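Local structure of ricin B-like lectin (Macrolepiota procera, 4IYB) at residues N41-F46 against R56-G61; G50-L55 against E84-R89; E94-I99 against T134-R139. The protein binds carbohydrate, with beta-D-galactose held in a surface site of its ricin-type beta-trefoil, and so probably acts as a sugar-recognising lectin. All coordinates share one frame; numbering follows the deposited sequence.

Contact 1. Residues N41-F46 against R56-G61. With GAL (beta-D-galactopyranose), chain C.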
loop_
_atom_site.group_PDB
_atom_site.type_symbol
_atom_site.label_atom_id
_atom_site.label_comp_id
_atom_site.label_asym_id
_atom_site.label_seq_id
_atom_site.Cartn_x
_atom_site.Cartn_y
_atom_site.Cartn_z
ATOM N N ASN A 41 0.281 13.180 -1.996
ATOM C CA ASN A 41 -0.235 12.284 -1.007
ATOM C C ASN A 41 -0.643 10.918 -1.598
ATOM O O ASN A 41 -1.081 10.048 -0.857
ATOM C CB ASN A 41 -1.452 12.905 -0.322
ATOM C CG ASN A 41 -2.616 13.135 -1.277
ATOM O OD1 ASN A 41 -2.441 13.682 -2.364
ATOM N ND2 ASN A 41 -3.804 12.705 -0.862
ATOM N N GLN A 42 -0.477 10.773 -2.904
ATOM C CA GLN A 42 -0.769 9.504 -3.607
ATOM C C GLN A 42 0.521 8.870 -4.128
ATOM O O GLN A 42 0.485 7.988 -4.988
ATOM C CB GLN A 42 -1.728 9.770 -4.765
ATOM C CG GLN A 42 -2.967 10.536 -4.333
ATOM C CD GLN A 42 -3.949 10.653 -5.456
ATOM O OE1 GLN A 42 -3.616 11.099 -6.553
ATOM N NE2 GLN A 42 -5.156 10.168 -5.224
ATOM N N GLN A 43 1.646 9.383 -3.634
ATOM C CA GLN A 43 2.971 9.003 -4.111
ATOM C C GLN A 43 3.836 8.590 -2.916
ATOM O O GLN A 43 3.779 9.179 -1.835
ATOM C CB GLN A 43 3.610 10.136 -4.937
ATOM C CG GLN A 43 2.840 10.441 -6.210
ATOM C CD GLN A 43 3.229 11.756 -6.891
ATOM O OE1 GLN A 43 2.625 12.156 -7.885
ATOM N NE2 GLN A 43 4.189 12.436 -6.339
ATOM N N TRP A 44 4.555 7.498 -3.108
ATOM C CA TRP A 44 5.286 6.812 -2.041
ATOM C C TRP A 44 6.718 6.525 -2.470
ATOM O O TRP A 44 6.964 5.938 -3.498
ATOM C CB TRP A 44 4.569 5.490 -1.687
ATOM C CG TRP A 44 3.126 5.742 -1.238
ATOM C CD1 TRP A 44 2.009 5.746 -2.035
ATOM C CD2 TRP A 44 2.692 6.136 0.063
ATOM N NE1 TRP A 44 0.926 6.093 -1.304
ATOM C CE2 TRP A 44 1.294 6.312 -0.002
ATOM C CE3 TRP A 44 3.331 6.277 1.297
ATOM C CZ2 TRP A 44 0.534 6.716 1.111
ATOM C CZ3 TRP A 44 2.591 6.661 2.382
ATOM C CH2 TRP A 44 1.199 6.859 2.296
ATOM N N THR A 45 7.676 7.012 -1.664
ATOM C CA THR A 45 9.090 6.827 -1.942
ATOM C C THR A 45 9.559 5.547 -1.256
ATOM O O THR A 45 9.439 5.421 -0.026
ATOM C CB THR A 45 9.899 8.027 -1.413
ATOM O OG1 THR A 45 9.405 9.240 -2.011
ATOM C CG2 THR A 45 11.374 7.853 -1.764
ATOM N N PHE A 46 10.078 4.632 -2.058
ATOM C CA PHE A 46 10.496 3.317 -1.577
ATOM C C PHE A 46 11.955 3.370 -1.173
ATOM O O PHE A 46 12.792 3.846 -1.938
ATOM C CB PHE A 46 10.335 2.268 -2.672
ATOM C CG PHE A 46 8.919 1.747 -2.839
ATOM C CD1 PHE A 46 7.871 2.615 -3.138
ATOM C CD2 PHE A 46 8.644 0.385 -2.772
ATOM C CE1 PHE A 46 6.583 2.140 -3.316
ATOM C CE2 PHE A 46 7.359 -0.085 -2.940
ATOM C CZ PHE A 46 6.322 0.794 -3.211
ATOM N N ARG A 56 7.513 5.905 2.062
ATOM C CA ARG A 56 7.397 7.220 2.686
ATOM C C ARG A 56 6.525 8.140 1.847
ATOM O O ARG A 56 6.700 8.231 0.650
ATOM C CB ARG A 56 8.789 7.847 2.877
ATOM C CG ARG A 56 8.817 8.932 3.930
ATOM C CD ARG A 56 10.215 9.520 4.070
ATOM N NE ARG A 56 10.239 10.453 5.187
ATOM C CZ ARG A 56 11.290 11.187 5.519
ATOM N NH1 ARG A 56 12.398 11.107 4.800
ATOM N NH2 ARG A 56 11.199 12.038 6.529
ATOM N N SER A 57 5.563 8.767 2.498
ATOM C CA SER A 57 4.676 9.701 1.830
ATOM C C SER A 57 5.467 10.863 1.229
ATOM O O SER A 57 6.134 11.576 1.961
ATOM C CB SER A 57 3.662 10.251 2.799
ATOM O OG SER A 57 2.948 11.325 2.187
ATOM N N ALA A 58 5.300 11.087 -0.066
ATOM C CA ALA A 58 5.918 12.222 -0.760
ATOM C C ALA A 58 5.387 13.561 -0.282
ATOM O O ALA A 58 6.065 14.578 -0.427
ATOM C CB ALA A 58 5.742 12.098 -2.251
ATOM N N SER A 59 4.195 13.584 0.293
ATOM C CA SER A 59 3.621 14.842 0.769
ATOM C C SER A 59 4.008 15.150 2.220
ATOM O O SER A 59 4.345 16.292 2.547
ATOM C CB SER A 59 2.102 14.840 0.581
ATOM O OG SER A 59 1.519 13.737 1.239
ATOM N N SER A 60 3.919 14.178 3.117
ATOM C CA SER A 60 3.995 14.465 4.546
ATOM C C SER A 60 5.304 14.031 5.188
ATOM O O SER A 60 5.612 14.456 6.321
ATOM C CB SER A 60 2.828 13.843 5.305
ATOM O OG SER A 60 2.985 12.424 5.401
ATOM N N GLY A 61 6.021 13.119 4.541
ATOM C CA GLY A 61 7.188 12.484 5.153
ATOM C C GLY A 61 6.914 11.383 6.171
ATOM O O GLY A 61 7.857 10.775 6.686
HETATM C C1 GAL C . -8.264 15.191 -0.863
HETATM C C2 GAL C . -7.040 14.592 -1.528
HETATM C C3 GAL C . -7.368 13.199 -2.033
HETATM C C4 GAL C . -7.947 12.371 -0.902
HETATM C C5 GAL C . -9.168 13.097 -0.347
HETATM C C6 GAL C . -9.793 12.347 0.811
HETATM O O1 GAL C . -7.856 16.417 -0.288
HETATM O O2 GAL C . -6.629 15.391 -2.623
HETATM O O3 GAL C . -6.214 12.681 -2.641
HETATM O O4 GAL C . -6.968 12.146 0.122
HETATM O O5 GAL C . -8.713 14.340 0.172
HETATM O O6 GAL C . -11.050 12.905 1.114
HETATM O O HOH W 1 1.782 9.844 0.149
#
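The indole of Trp-44 meets Ser-57 obliquely, its CZ3 lying 3.8 Å from Ser-57 CB, while a water lies over one face of the ring, offset toward the rim; NE1 donates to Ile-21 O of strand 20-23. The guanidinium of Arg-56 takes Gly-61 O at its edge, in plane, with Arg-56 NE 2.8 Å from that oxygen. Trp-44 and Arg-56 belong to the beta hairpin of strands 44-48 and 53-57 in a ricin-type beta-trefoil. Trp-44 and Ser-57 form an antiparallel non-hydrogen-bonded pair. Beside them Thr-45 and Arg-56 are a hydrogen-bonded pair, with Thr-45 N to Arg-56 O at 2.8 Å and a return bond from Arg-56 N to Thr-45 O. Next to Trp-44, Gln-43 O is gripped twice: Ala-58 N donates to it almost straight (172°), and the water over the indole donates as well. The same water is hydrogen-bonded to Ser-57 OG, which lies anti to its backbone nitrogen (chi1 170°) and thereby also accepts from Ser-59 N and Ser-60 N, an ST turn overlapping an ST motif. Ser-59 OG comes to 3.2 Å from Asn-41 CA. Asn-41 belongs to the galactose site with Asp-22, Gly-25 and His-37; its ND2 is hydrogen-bonded to Leu-23 O and, with Asn-41 ND2 3.0 Å from galactose O3, donates to the sugar at an N-H...O angle of 169°.

Contact 2. Residues G50-L55 against E84-R89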
loop_
_atom_site.group_PDB
_atom_site.type_symbol
_atom_site.label_atom_id
_atom_site.label_comp_id
_atom_site.label_asym_id
_atom_site.label_seq_id
_atom_site.Cartn_x
_atom_site.Cartn_y
_atom_site.Cartn_z
ATOM N N GLY A 50 17.979 -3.002 3.364
ATOM C CA GLY A 50 18.848 -4.172 3.419
ATOM C C GLY A 50 18.034 -5.442 3.596
ATOM O O GLY A 50 18.475 -6.528 3.218
ATOM N N LYS A 51 16.829 -5.316 4.159
ATOM C CA LYS A 51 16.012 -6.516 4.389
ATOM C C LYS A 51 14.540 -6.363 4.032
ATOM O O LYS A 51 13.764 -7.353 4.005
ATOM C CB LYS A 51 16.135 -6.987 5.827
ATOM C CG LYS A 51 15.623 -6.043 6.888
ATOM C CD LYS A 51 16.201 -6.428 8.250
ATOM C CE LYS A 51 15.580 -5.659 9.402
ATOM N NZ LYS A 51 15.922 -4.209 9.346
ATOM N N ALA A 52 14.136 -5.126 3.791
ATOM C CA ALA A 52 12.730 -4.859 3.603
ATOM C C ALA A 52 12.567 -3.499 2.948
ATOM O O ALA A 52 13.534 -2.720 2.844
ATOM C CB ALA A 52 12.003 -4.894 4.918
ATOM N N TRP A 53 11.343 -3.221 2.507
ATOM C CA TRP A 53 11.003 -1.927 1.947
ATOM C C TRP A 53 10.312 -1.031 2.980
ATOM O O TRP A 53 9.374 -1.456 3.662
ATOM C CB TRP A 53 10.062 -2.107 0.748
ATOM C CG TRP A 53 10.668 -2.794 -0.437
ATOM C CD1 TRP A 53 10.532 -4.107 -0.786
ATOM C CD2 TRP A 53 11.527 -2.205 -1.424
ATOM N NE1 TRP A 53 11.214 -4.358 -1.938
ATOM C CE2 TRP A 53 11.837 -3.209 -2.357
ATOM C CE3 TRP A 53 12.083 -0.931 -1.589
ATOM C CZ2 TRP A 53 12.706 -2.999 -3.423
ATOM C CZ3 TRP A 53 12.920 -0.717 -2.681
ATOM C CH2 TRP A 53 13.199 -1.734 -3.592
ATOM N N THR A 54 10.657 0.260 2.978
ATOM C CA THR A 54 9.832 1.260 3.634
ATOM C C THR A 54 9.243 2.192 2.582
ATOM O O THR A 54 9.845 2.400 1.532
ATOM C CB THR A 54 10.631 2.089 4.677
ATOM O OG1 THR A 54 11.648 2.844 4.016
ATOM C CG2 THR A 54 11.284 1.161 5.696
ATOM N N LEU A 55 8.050 2.707 2.876
ATOM C CA LEU A 55 7.261 3.486 1.909
ATOM C C LEU A 55 6.937 4.815 2.581
ATOM O O LEU A 55 6.159 4.863 3.511
ATOM C CB LEU A 55 5.976 2.702 1.536
ATOM C CG LEU A 55 6.081 1.617 0.468
ATOM C CD1 LEU A 55 7.104 0.557 0.828
ATOM C CD2 LEU A 55 4.727 0.937 0.242
ATOM N N GLU A 84 8.729 -1.541 8.008
ATOM C CA GLU A 84 9.234 -2.461 7.004
ATOM C C GLU A 84 8.143 -3.409 6.462
ATOM O O GLU A 84 7.332 -3.964 7.211
ATOM C CB GLU A 84 10.356 -3.294 7.615
ATOM C CG GLU A 84 11.622 -2.475 7.870
ATOM C CD GLU A 84 12.843 -3.311 8.225
ATOM O OE1 GLU A 84 13.973 -2.971 7.767
ATOM O OE2 GLU A 84 12.683 -4.246 9.026
ATOM N N TRP A 85 8.152 -3.543 5.143
ATOM C CA TRP A 85 7.217 -4.361 4.368
ATOM C C TRP A 85 8.014 -5.306 3.493
ATOM O O TRP A 85 9.139 -4.993 3.058
ATOM C CB TRP A 85 6.383 -3.479 3.437
ATOM C CG TRP A 85 5.503 -2.513 4.130
ATOM C CD1 TRP A 85 5.713 -1.154 4.303
ATOM C CD2 TRP A 85 4.228 -2.793 4.725
ATOM N NE1 TRP A 85 4.634 -0.591 4.955
ATOM C CE2 TRP A 85 3.727 -1.574 5.249
ATOM C CE3 TRP A 85 3.471 -3.961 4.892
ATOM C CZ2 TRP A 85 2.502 -1.501 5.913
ATOM C CZ3 TRP A 85 2.260 -3.884 5.552
ATOM C CH2 TRP A 85 1.788 -2.663 6.057
ATOM N N HIS A 86 7.430 -6.458 3.156
ATOM C CA HIS A 86 7.972 -7.328 2.116
ATOM C C HIS A 86 6.984 -7.424 0.956
ATOM O O HIS A 86 5.770 -7.404 1.171
ATOM C CB HIS A 86 8.208 -8.747 2.652
ATOM C CG HIS A 86 9.340 -8.850 3.609
ATOM N ND1 HIS A 86 9.504 -9.929 4.462
ATOM C CD2 HIS A 86 10.384 -8.023 3.846
ATOM C CE1 HIS A 86 10.566 -9.724 5.220
ATOM N NE2 HIS A 86 11.147 -8.606 4.829
ATOM N N ILE A 87 7.506 -7.499 -0.259
ATOM C CA ILE A 87 6.668 -7.594 -1.446
ATOM C C ILE A 87 6.984 -8.853 -2.206
ATOM O O ILE A 87 8.147 -9.240 -2.322
ATOM C CB ILE A 87 6.749 -6.340 -2.353
ATOM C CG1 ILE A 87 8.061 -6.277 -3.119
ATOM C CG2 ILE A 87 6.567 -5.085 -1.501
ATOM C CD1 ILE A 87 8.117 -5.141 -4.139
ATOM N N TRP A 88 5.931 -9.524 -2.633
ATOM C CA TRP A 88 5.992 -10.770 -3.385
ATOM C C TRP A 88 5.167 -10.666 -4.657
ATOM O O TRP A 88 4.012 -10.221 -4.620
ATOM C CB TRP A 88 5.431 -11.923 -2.549
ATOM C CG TRP A 88 6.254 -12.215 -1.314
ATOM C CD1 TRP A 88 6.140 -11.626 -0.091
ATOM C CD2 TRP A 88 7.322 -13.159 -1.214
ATOM N NE1 TRP A 88 7.073 -12.165 0.785
ATOM C CE2 TRP A 88 7.804 -13.110 0.110
ATOM C CE3 TRP A 88 7.882 -14.074 -2.109
ATOM C CZ2 TRP A 88 8.850 -13.941 0.563
ATOM C CZ3 TRP A 88 8.943 -14.864 -1.673
ATOM C CH2 TRP A 88 9.439 -14.748 -0.356
ATOM N N ARG A 89 5.699 -11.124 -5.783
ATOM C CA ARG A 89 4.870 -11.117 -6.944
ATOM C C ARG A 89 3.675 -12.046 -6.891
ATOM O O ARG A 89 3.713 -13.157 -6.329
ATOM C CB ARG A 89 5.711 -11.280 -8.191
ATOM C CG ARG A 89 5.842 -12.662 -8.737
ATOM C CD ARG A 89 6.630 -12.597 -10.038
ATOM N NE ARG A 89 6.766 -13.899 -10.647
ATOM C CZ ARG A 89 7.763 -14.729 -10.388
ATOM N NH1 ARG A 89 8.719 -14.383 -9.541
ATOM N NH2 ARG A 89 7.792 -15.885 -11.017
#
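Two backbone hydrogen bonds join Trp-53 and Trp-85 as a single antiparallel bridge, the hydrogen-bonded kind. Trp-53 N gives to Trp-85 O at 2.9 Å, and Trp-85 N returns to Trp-53 O at 2.8 Å with a more bent N-H...O angle of 148°. The touching parts run 93° apart end to end, which fits a pairing confined to one bridge.

Charge and side-chain polarity gather at the Lys-51 end. Lys-51 NZ forms a salt bridge with Glu-84 OE1 at 2.8 Å, on the syn lone pair, and a weak bond to OE2. The lysine chain bends at its last torsion (chi4 -67°), which turns NZ back onto the carboxylate; OE1 is also bonded to Thr-49 OG1, a second partner for the carboxylate. His-86 presents its ring edge to Lys-51 O, where His-86 NE2 makes a weak bond of 3.0 Å.

Apolar contacts fill the rest. Ala-52 CB lies 3.5 Å from Glu-84 CB. Ile-87 CG1 meets the pyrrole side of Trp-53 obliquely, 4.0 Å from CD1, whereas Leu-55 CD1 approaches Trp-85 CD1 at 4.1 Å with the side chains nearly perpendicular.

Away from the annotated sugar site of this ricin-type beta-trefoil, the bridge ties strand 53-57, edge of a four-stranded sheet, to the residues around the start of strand 86-89, which pairs with strand 97-100; Trp-85 NE1 bonds to Leu-64 O of strand 63-66.

Contact 3. Residues E94-I99 against T134-R139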
loop_
_atom_site.group_PDB
_atom_site.type_symbol
_atom_site.label_atom_id
_atom_site.label_comp_id
_atom_site.label_asym_id
_atom_site.label_seq_id
_atom_site.Cartn_x
_atom_site.Cartn_y
_atom_site.Cartn_z
ATOM N N GLU A 94 1.378 -11.576 -12.630
ATOM C CA GLU A 94 2.741 -11.593 -12.122
ATOM C C GLU A 94 3.466 -10.247 -12.190
ATOM O O GLU A 94 4.521 -10.078 -11.580
ATOM C CB GLU A 94 3.597 -12.665 -12.832
ATOM C CG GLU A 94 3.066 -14.082 -12.601
ATOM C CD GLU A 94 4.044 -15.168 -13.060
ATOM O OE1 GLU A 94 3.516 -16.144 -13.623
ATOM O OE2 GLU A 94 5.244 -15.009 -12.857
ATOM N N ASN A 95 2.834 -9.271 -12.864
ATOM C CA ASN A 95 3.316 -7.899 -12.844
ATOM C C ASN A 95 2.844 -7.158 -11.590
ATOM O O ASN A 95 3.371 -6.087 -11.292
ATOM C CB ASN A 95 2.787 -7.145 -14.049
ATOM C CG ASN A 95 1.290 -7.118 -14.070
ATOM O OD1 ASN A 95 0.646 -8.160 -14.160
ATOM N ND2 ASN A 95 0.727 -5.958 -13.887
ATOM N N ALA A 96 1.966 -7.782 -10.800
ATOM C CA ALA A 96 1.460 -7.177 -9.586
ATOM C C ALA A 96 2.060 -7.810 -8.361
ATOM O O ALA A 96 2.722 -8.850 -8.460
ATOM C CB ALA A 96 -0.048 -7.242 -9.529
ATOM N N PHE A 97 1.756 -7.241 -7.204
ATOM C CA PHE A 97 2.438 -7.595 -5.959
ATOM C C PHE A 97 1.428 -7.728 -4.827
ATOM O O PHE A 97 0.365 -7.070 -4.819
ATOM C CB PHE A 97 3.443 -6.517 -5.530
ATOM C CG PHE A 97 4.645 -6.385 -6.420
ATOM C CD1 PHE A 97 5.684 -7.290 -6.318
ATOM C CD2 PHE A 97 4.712 -5.383 -7.384
ATOM C CE1 PHE A 97 6.793 -7.170 -7.121
ATOM C CE2 PHE A 97 5.827 -5.278 -8.219
ATOM C CZ PHE A 97 6.854 -6.180 -8.084
ATOM N N ARG A 98 1.793 -8.575 -3.863
ATOM C CA ARG A 98 1.213 -8.562 -2.532
ATOM C C ARG A 98 2.200 -8.025 -1.537
ATOM O O ARG A 98 3.401 -8.300 -1.624
ATOM C CB ARG A 98 0.775 -9.981 -2.175
ATOM C CG ARG A 98 -0.364 -10.470 -3.045
ATOM C CD ARG A 98 -0.664 -11.945 -2.819
ATOM N NE ARG A 98 -1.844 -12.344 -3.578
ATOM C CZ ARG A 98 -3.083 -12.356 -3.115
ATOM N NH1 ARG A 98 -3.317 -11.999 -1.854
ATOM N NH2 ARG A 98 -4.098 -12.702 -3.915
ATOM N N ILE A 99 1.715 -7.181 -0.628
ATOM C CA ILE A 99 2.563 -6.422 0.274
ATOM C C ILE A 99 2.252 -6.870 1.707
ATOM O O ILE A 99 1.112 -6.746 2.185
ATOM C CB ILE A 99 2.307 -4.910 0.102
ATOM C CG1 ILE A 99 2.578 -4.507 -1.349
ATOM C CG2 ILE A 99 3.173 -4.124 1.057
ATOM C CD1 ILE A 99 2.136 -3.094 -1.688
ATOM N N THR A 134 -4.079 -7.271 -4.373
ATOM C CA THR A 134 -2.957 -7.214 -5.296
ATOM C C THR A 134 -2.835 -5.822 -5.877
ATOM O O THR A 134 -3.822 -5.138 -6.059
ATOM C CB THR A 134 -3.049 -8.311 -6.402
ATOM O OG1 THR A 134 -4.089 -8.025 -7.352
ATOM C CG2 THR A 134 -3.252 -9.692 -5.787
ATOM N N TRP A 135 -1.613 -5.421 -6.159
ATOM C CA TRP A 135 -1.295 -4.019 -6.363
ATOM C C TRP A 135 -0.211 -3.921 -7.426
ATOM O O TRP A 135 0.746 -4.662 -7.399
ATOM C CB TRP A 135 -0.777 -3.385 -5.074
ATOM C CG TRP A 135 -1.669 -3.597 -3.896
ATOM C CD1 TRP A 135 -1.674 -4.691 -3.081
ATOM C CD2 TRP A 135 -2.696 -2.727 -3.399
ATOM N NE1 TRP A 135 -2.616 -4.545 -2.106
ATOM C CE2 TRP A 135 -3.240 -3.332 -2.264
ATOM C CE3 TRP A 135 -3.167 -1.460 -3.770
ATOM C CZ2 TRP A 135 -4.228 -2.720 -1.499
ATOM C CZ3 TRP A 135 -4.168 -0.879 -3.019
ATOM C CH2 TRP A 135 -4.682 -1.503 -1.910
ATOM N N THR A 136 -0.341 -2.952 -8.321
ATOM C CA THR A 136 0.755 -2.580 -9.205
ATOM C C THR A 136 1.526 -1.386 -8.641
ATOM O O THR A 136 0.935 -0.508 -7.992
ATOM C CB THR A 136 0.292 -2.333 -10.645
ATOM O OG1 THR A 136 -0.691 -1.300 -10.657
ATOM C CG2 THR A 136 -0.268 -3.591 -11.267
ATOM N N ILE A 137 2.844 -1.362 -8.869
ATOM C CA ILE A 137 3.684 -0.306 -8.381
ATOM C C ILE A 137 4.223 0.441 -9.597
ATOM O O ILE A 137 5.009 -0.099 -10.356
ATOM C CB ILE A 137 4.809 -0.852 -7.481
ATOM C CG1 ILE A 137 4.221 -1.553 -6.241
ATOM C CG2 ILE A 137 5.767 0.242 -7.062
ATOM C CD1 ILE A 137 5.222 -2.368 -5.441
ATOM N N ASP A 138 3.653 1.618 -9.839
ATOM C CA ASP A 138 3.696 2.301 -11.124
ATOM C C ASP A 138 4.415 3.664 -10.999
ATOM O O ASP A 138 4.424 4.306 -9.957
ATOM C CB ASP A 138 2.255 2.564 -11.644
ATOM C CG ASP A 138 1.363 1.293 -11.658
ATOM O OD1 ASP A 138 1.756 0.358 -12.342
ATOM O OD2 ASP A 138 0.314 1.258 -10.939
ATOM N N ARG A 139 5.036 4.099 -12.097
ATOM C CA ARG A 139 5.537 5.449 -12.166
ATOM C C ARG A 139 4.395 6.458 -11.943
ATOM O O ARG A 139 3.290 6.253 -12.420
ATOM C CB ARG A 139 6.214 5.692 -13.517
ATOM C CG ARG A 139 7.421 4.789 -13.808
ATOM C CD ARG A 139 8.660 5.063 -12.955
ATOM N NE ARG A 139 9.655 3.983 -13.127
ATOM C CZ ARG A 139 10.729 3.792 -12.359
ATOM N NH1 ARG A 139 11.001 4.627 -11.356
ATOM N NH2 ARG A 139 11.520 2.727 -12.572
HETATM O O HOH W 2 3.770 -3.499 -10.587
HETATM O O HOH W 3 -1.243 -7.129 -0.666
#
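Within the beta-trefoil, a single antiparallel bridge between Phe-97 and Trp-135 connects strand 97-100 to the last strand, 135-138. Phe-97 N donates to Trp-135 O at 2.8 Å, and Trp-135 N donates to Phe-97 O at 2.9 Å. Both bonds are bent, with N-H...O angles of 142° and 133°, and the strand axes diverge by 100°. Beyond the bridge, Ile-137 CD1 packs against the Phe-97 ring, 3.6 Å from CD2, the two side chains crossing at about a right angle. Thr-134 meets Arg-98 differently: its methyl CG2 lies over one face of the guanidinium, 3.6 Å from Arg-98 NH2. That group is held by a salt bridge from NE to Asp-90 and by hydrogen bonds from NH1 to Gln-133 OE1 and from NH2 to Trp-128 O. Two waters extend the pairing. One takes a proton from Ile-137 N at 2.9 Å and donates to Asn-95 O; the other accepts from Ile-99 N and, weakly, from Trp-135 NE1 in the indole plane. The indole NE1 also bonds to Leu-108 O. Strand 9-14 runs antiparallel to 135-138, strand 86-89 pairs with 97-100, and strand 106-110 lies against Ile-99 and Trp-135.

All three contacts are partly buried and mix buried and exposed residues; contact 3 lies nearest the centre of the chain (about 9 Å between centres, against 11 Å for the others). Contact 1 is a true hairpin pairing whose loop end reaches the galactose site; contacts 2 and 3 each rest on one bridge between segments crossing near a right angle. Contacts 1 and 2 share strand 53-57, and Phe-46 packs on Leu-55, Trp-53 and, in contact 3, Ile-137. Contacts 2 and 3 are linked by paired strands 86-89 and 97-100, and by the Arg-89 to Glu-94 salt bridge. Waters bridge the segments within contact 1 and within contact 3, whereas contact 2 carries a salt bridge.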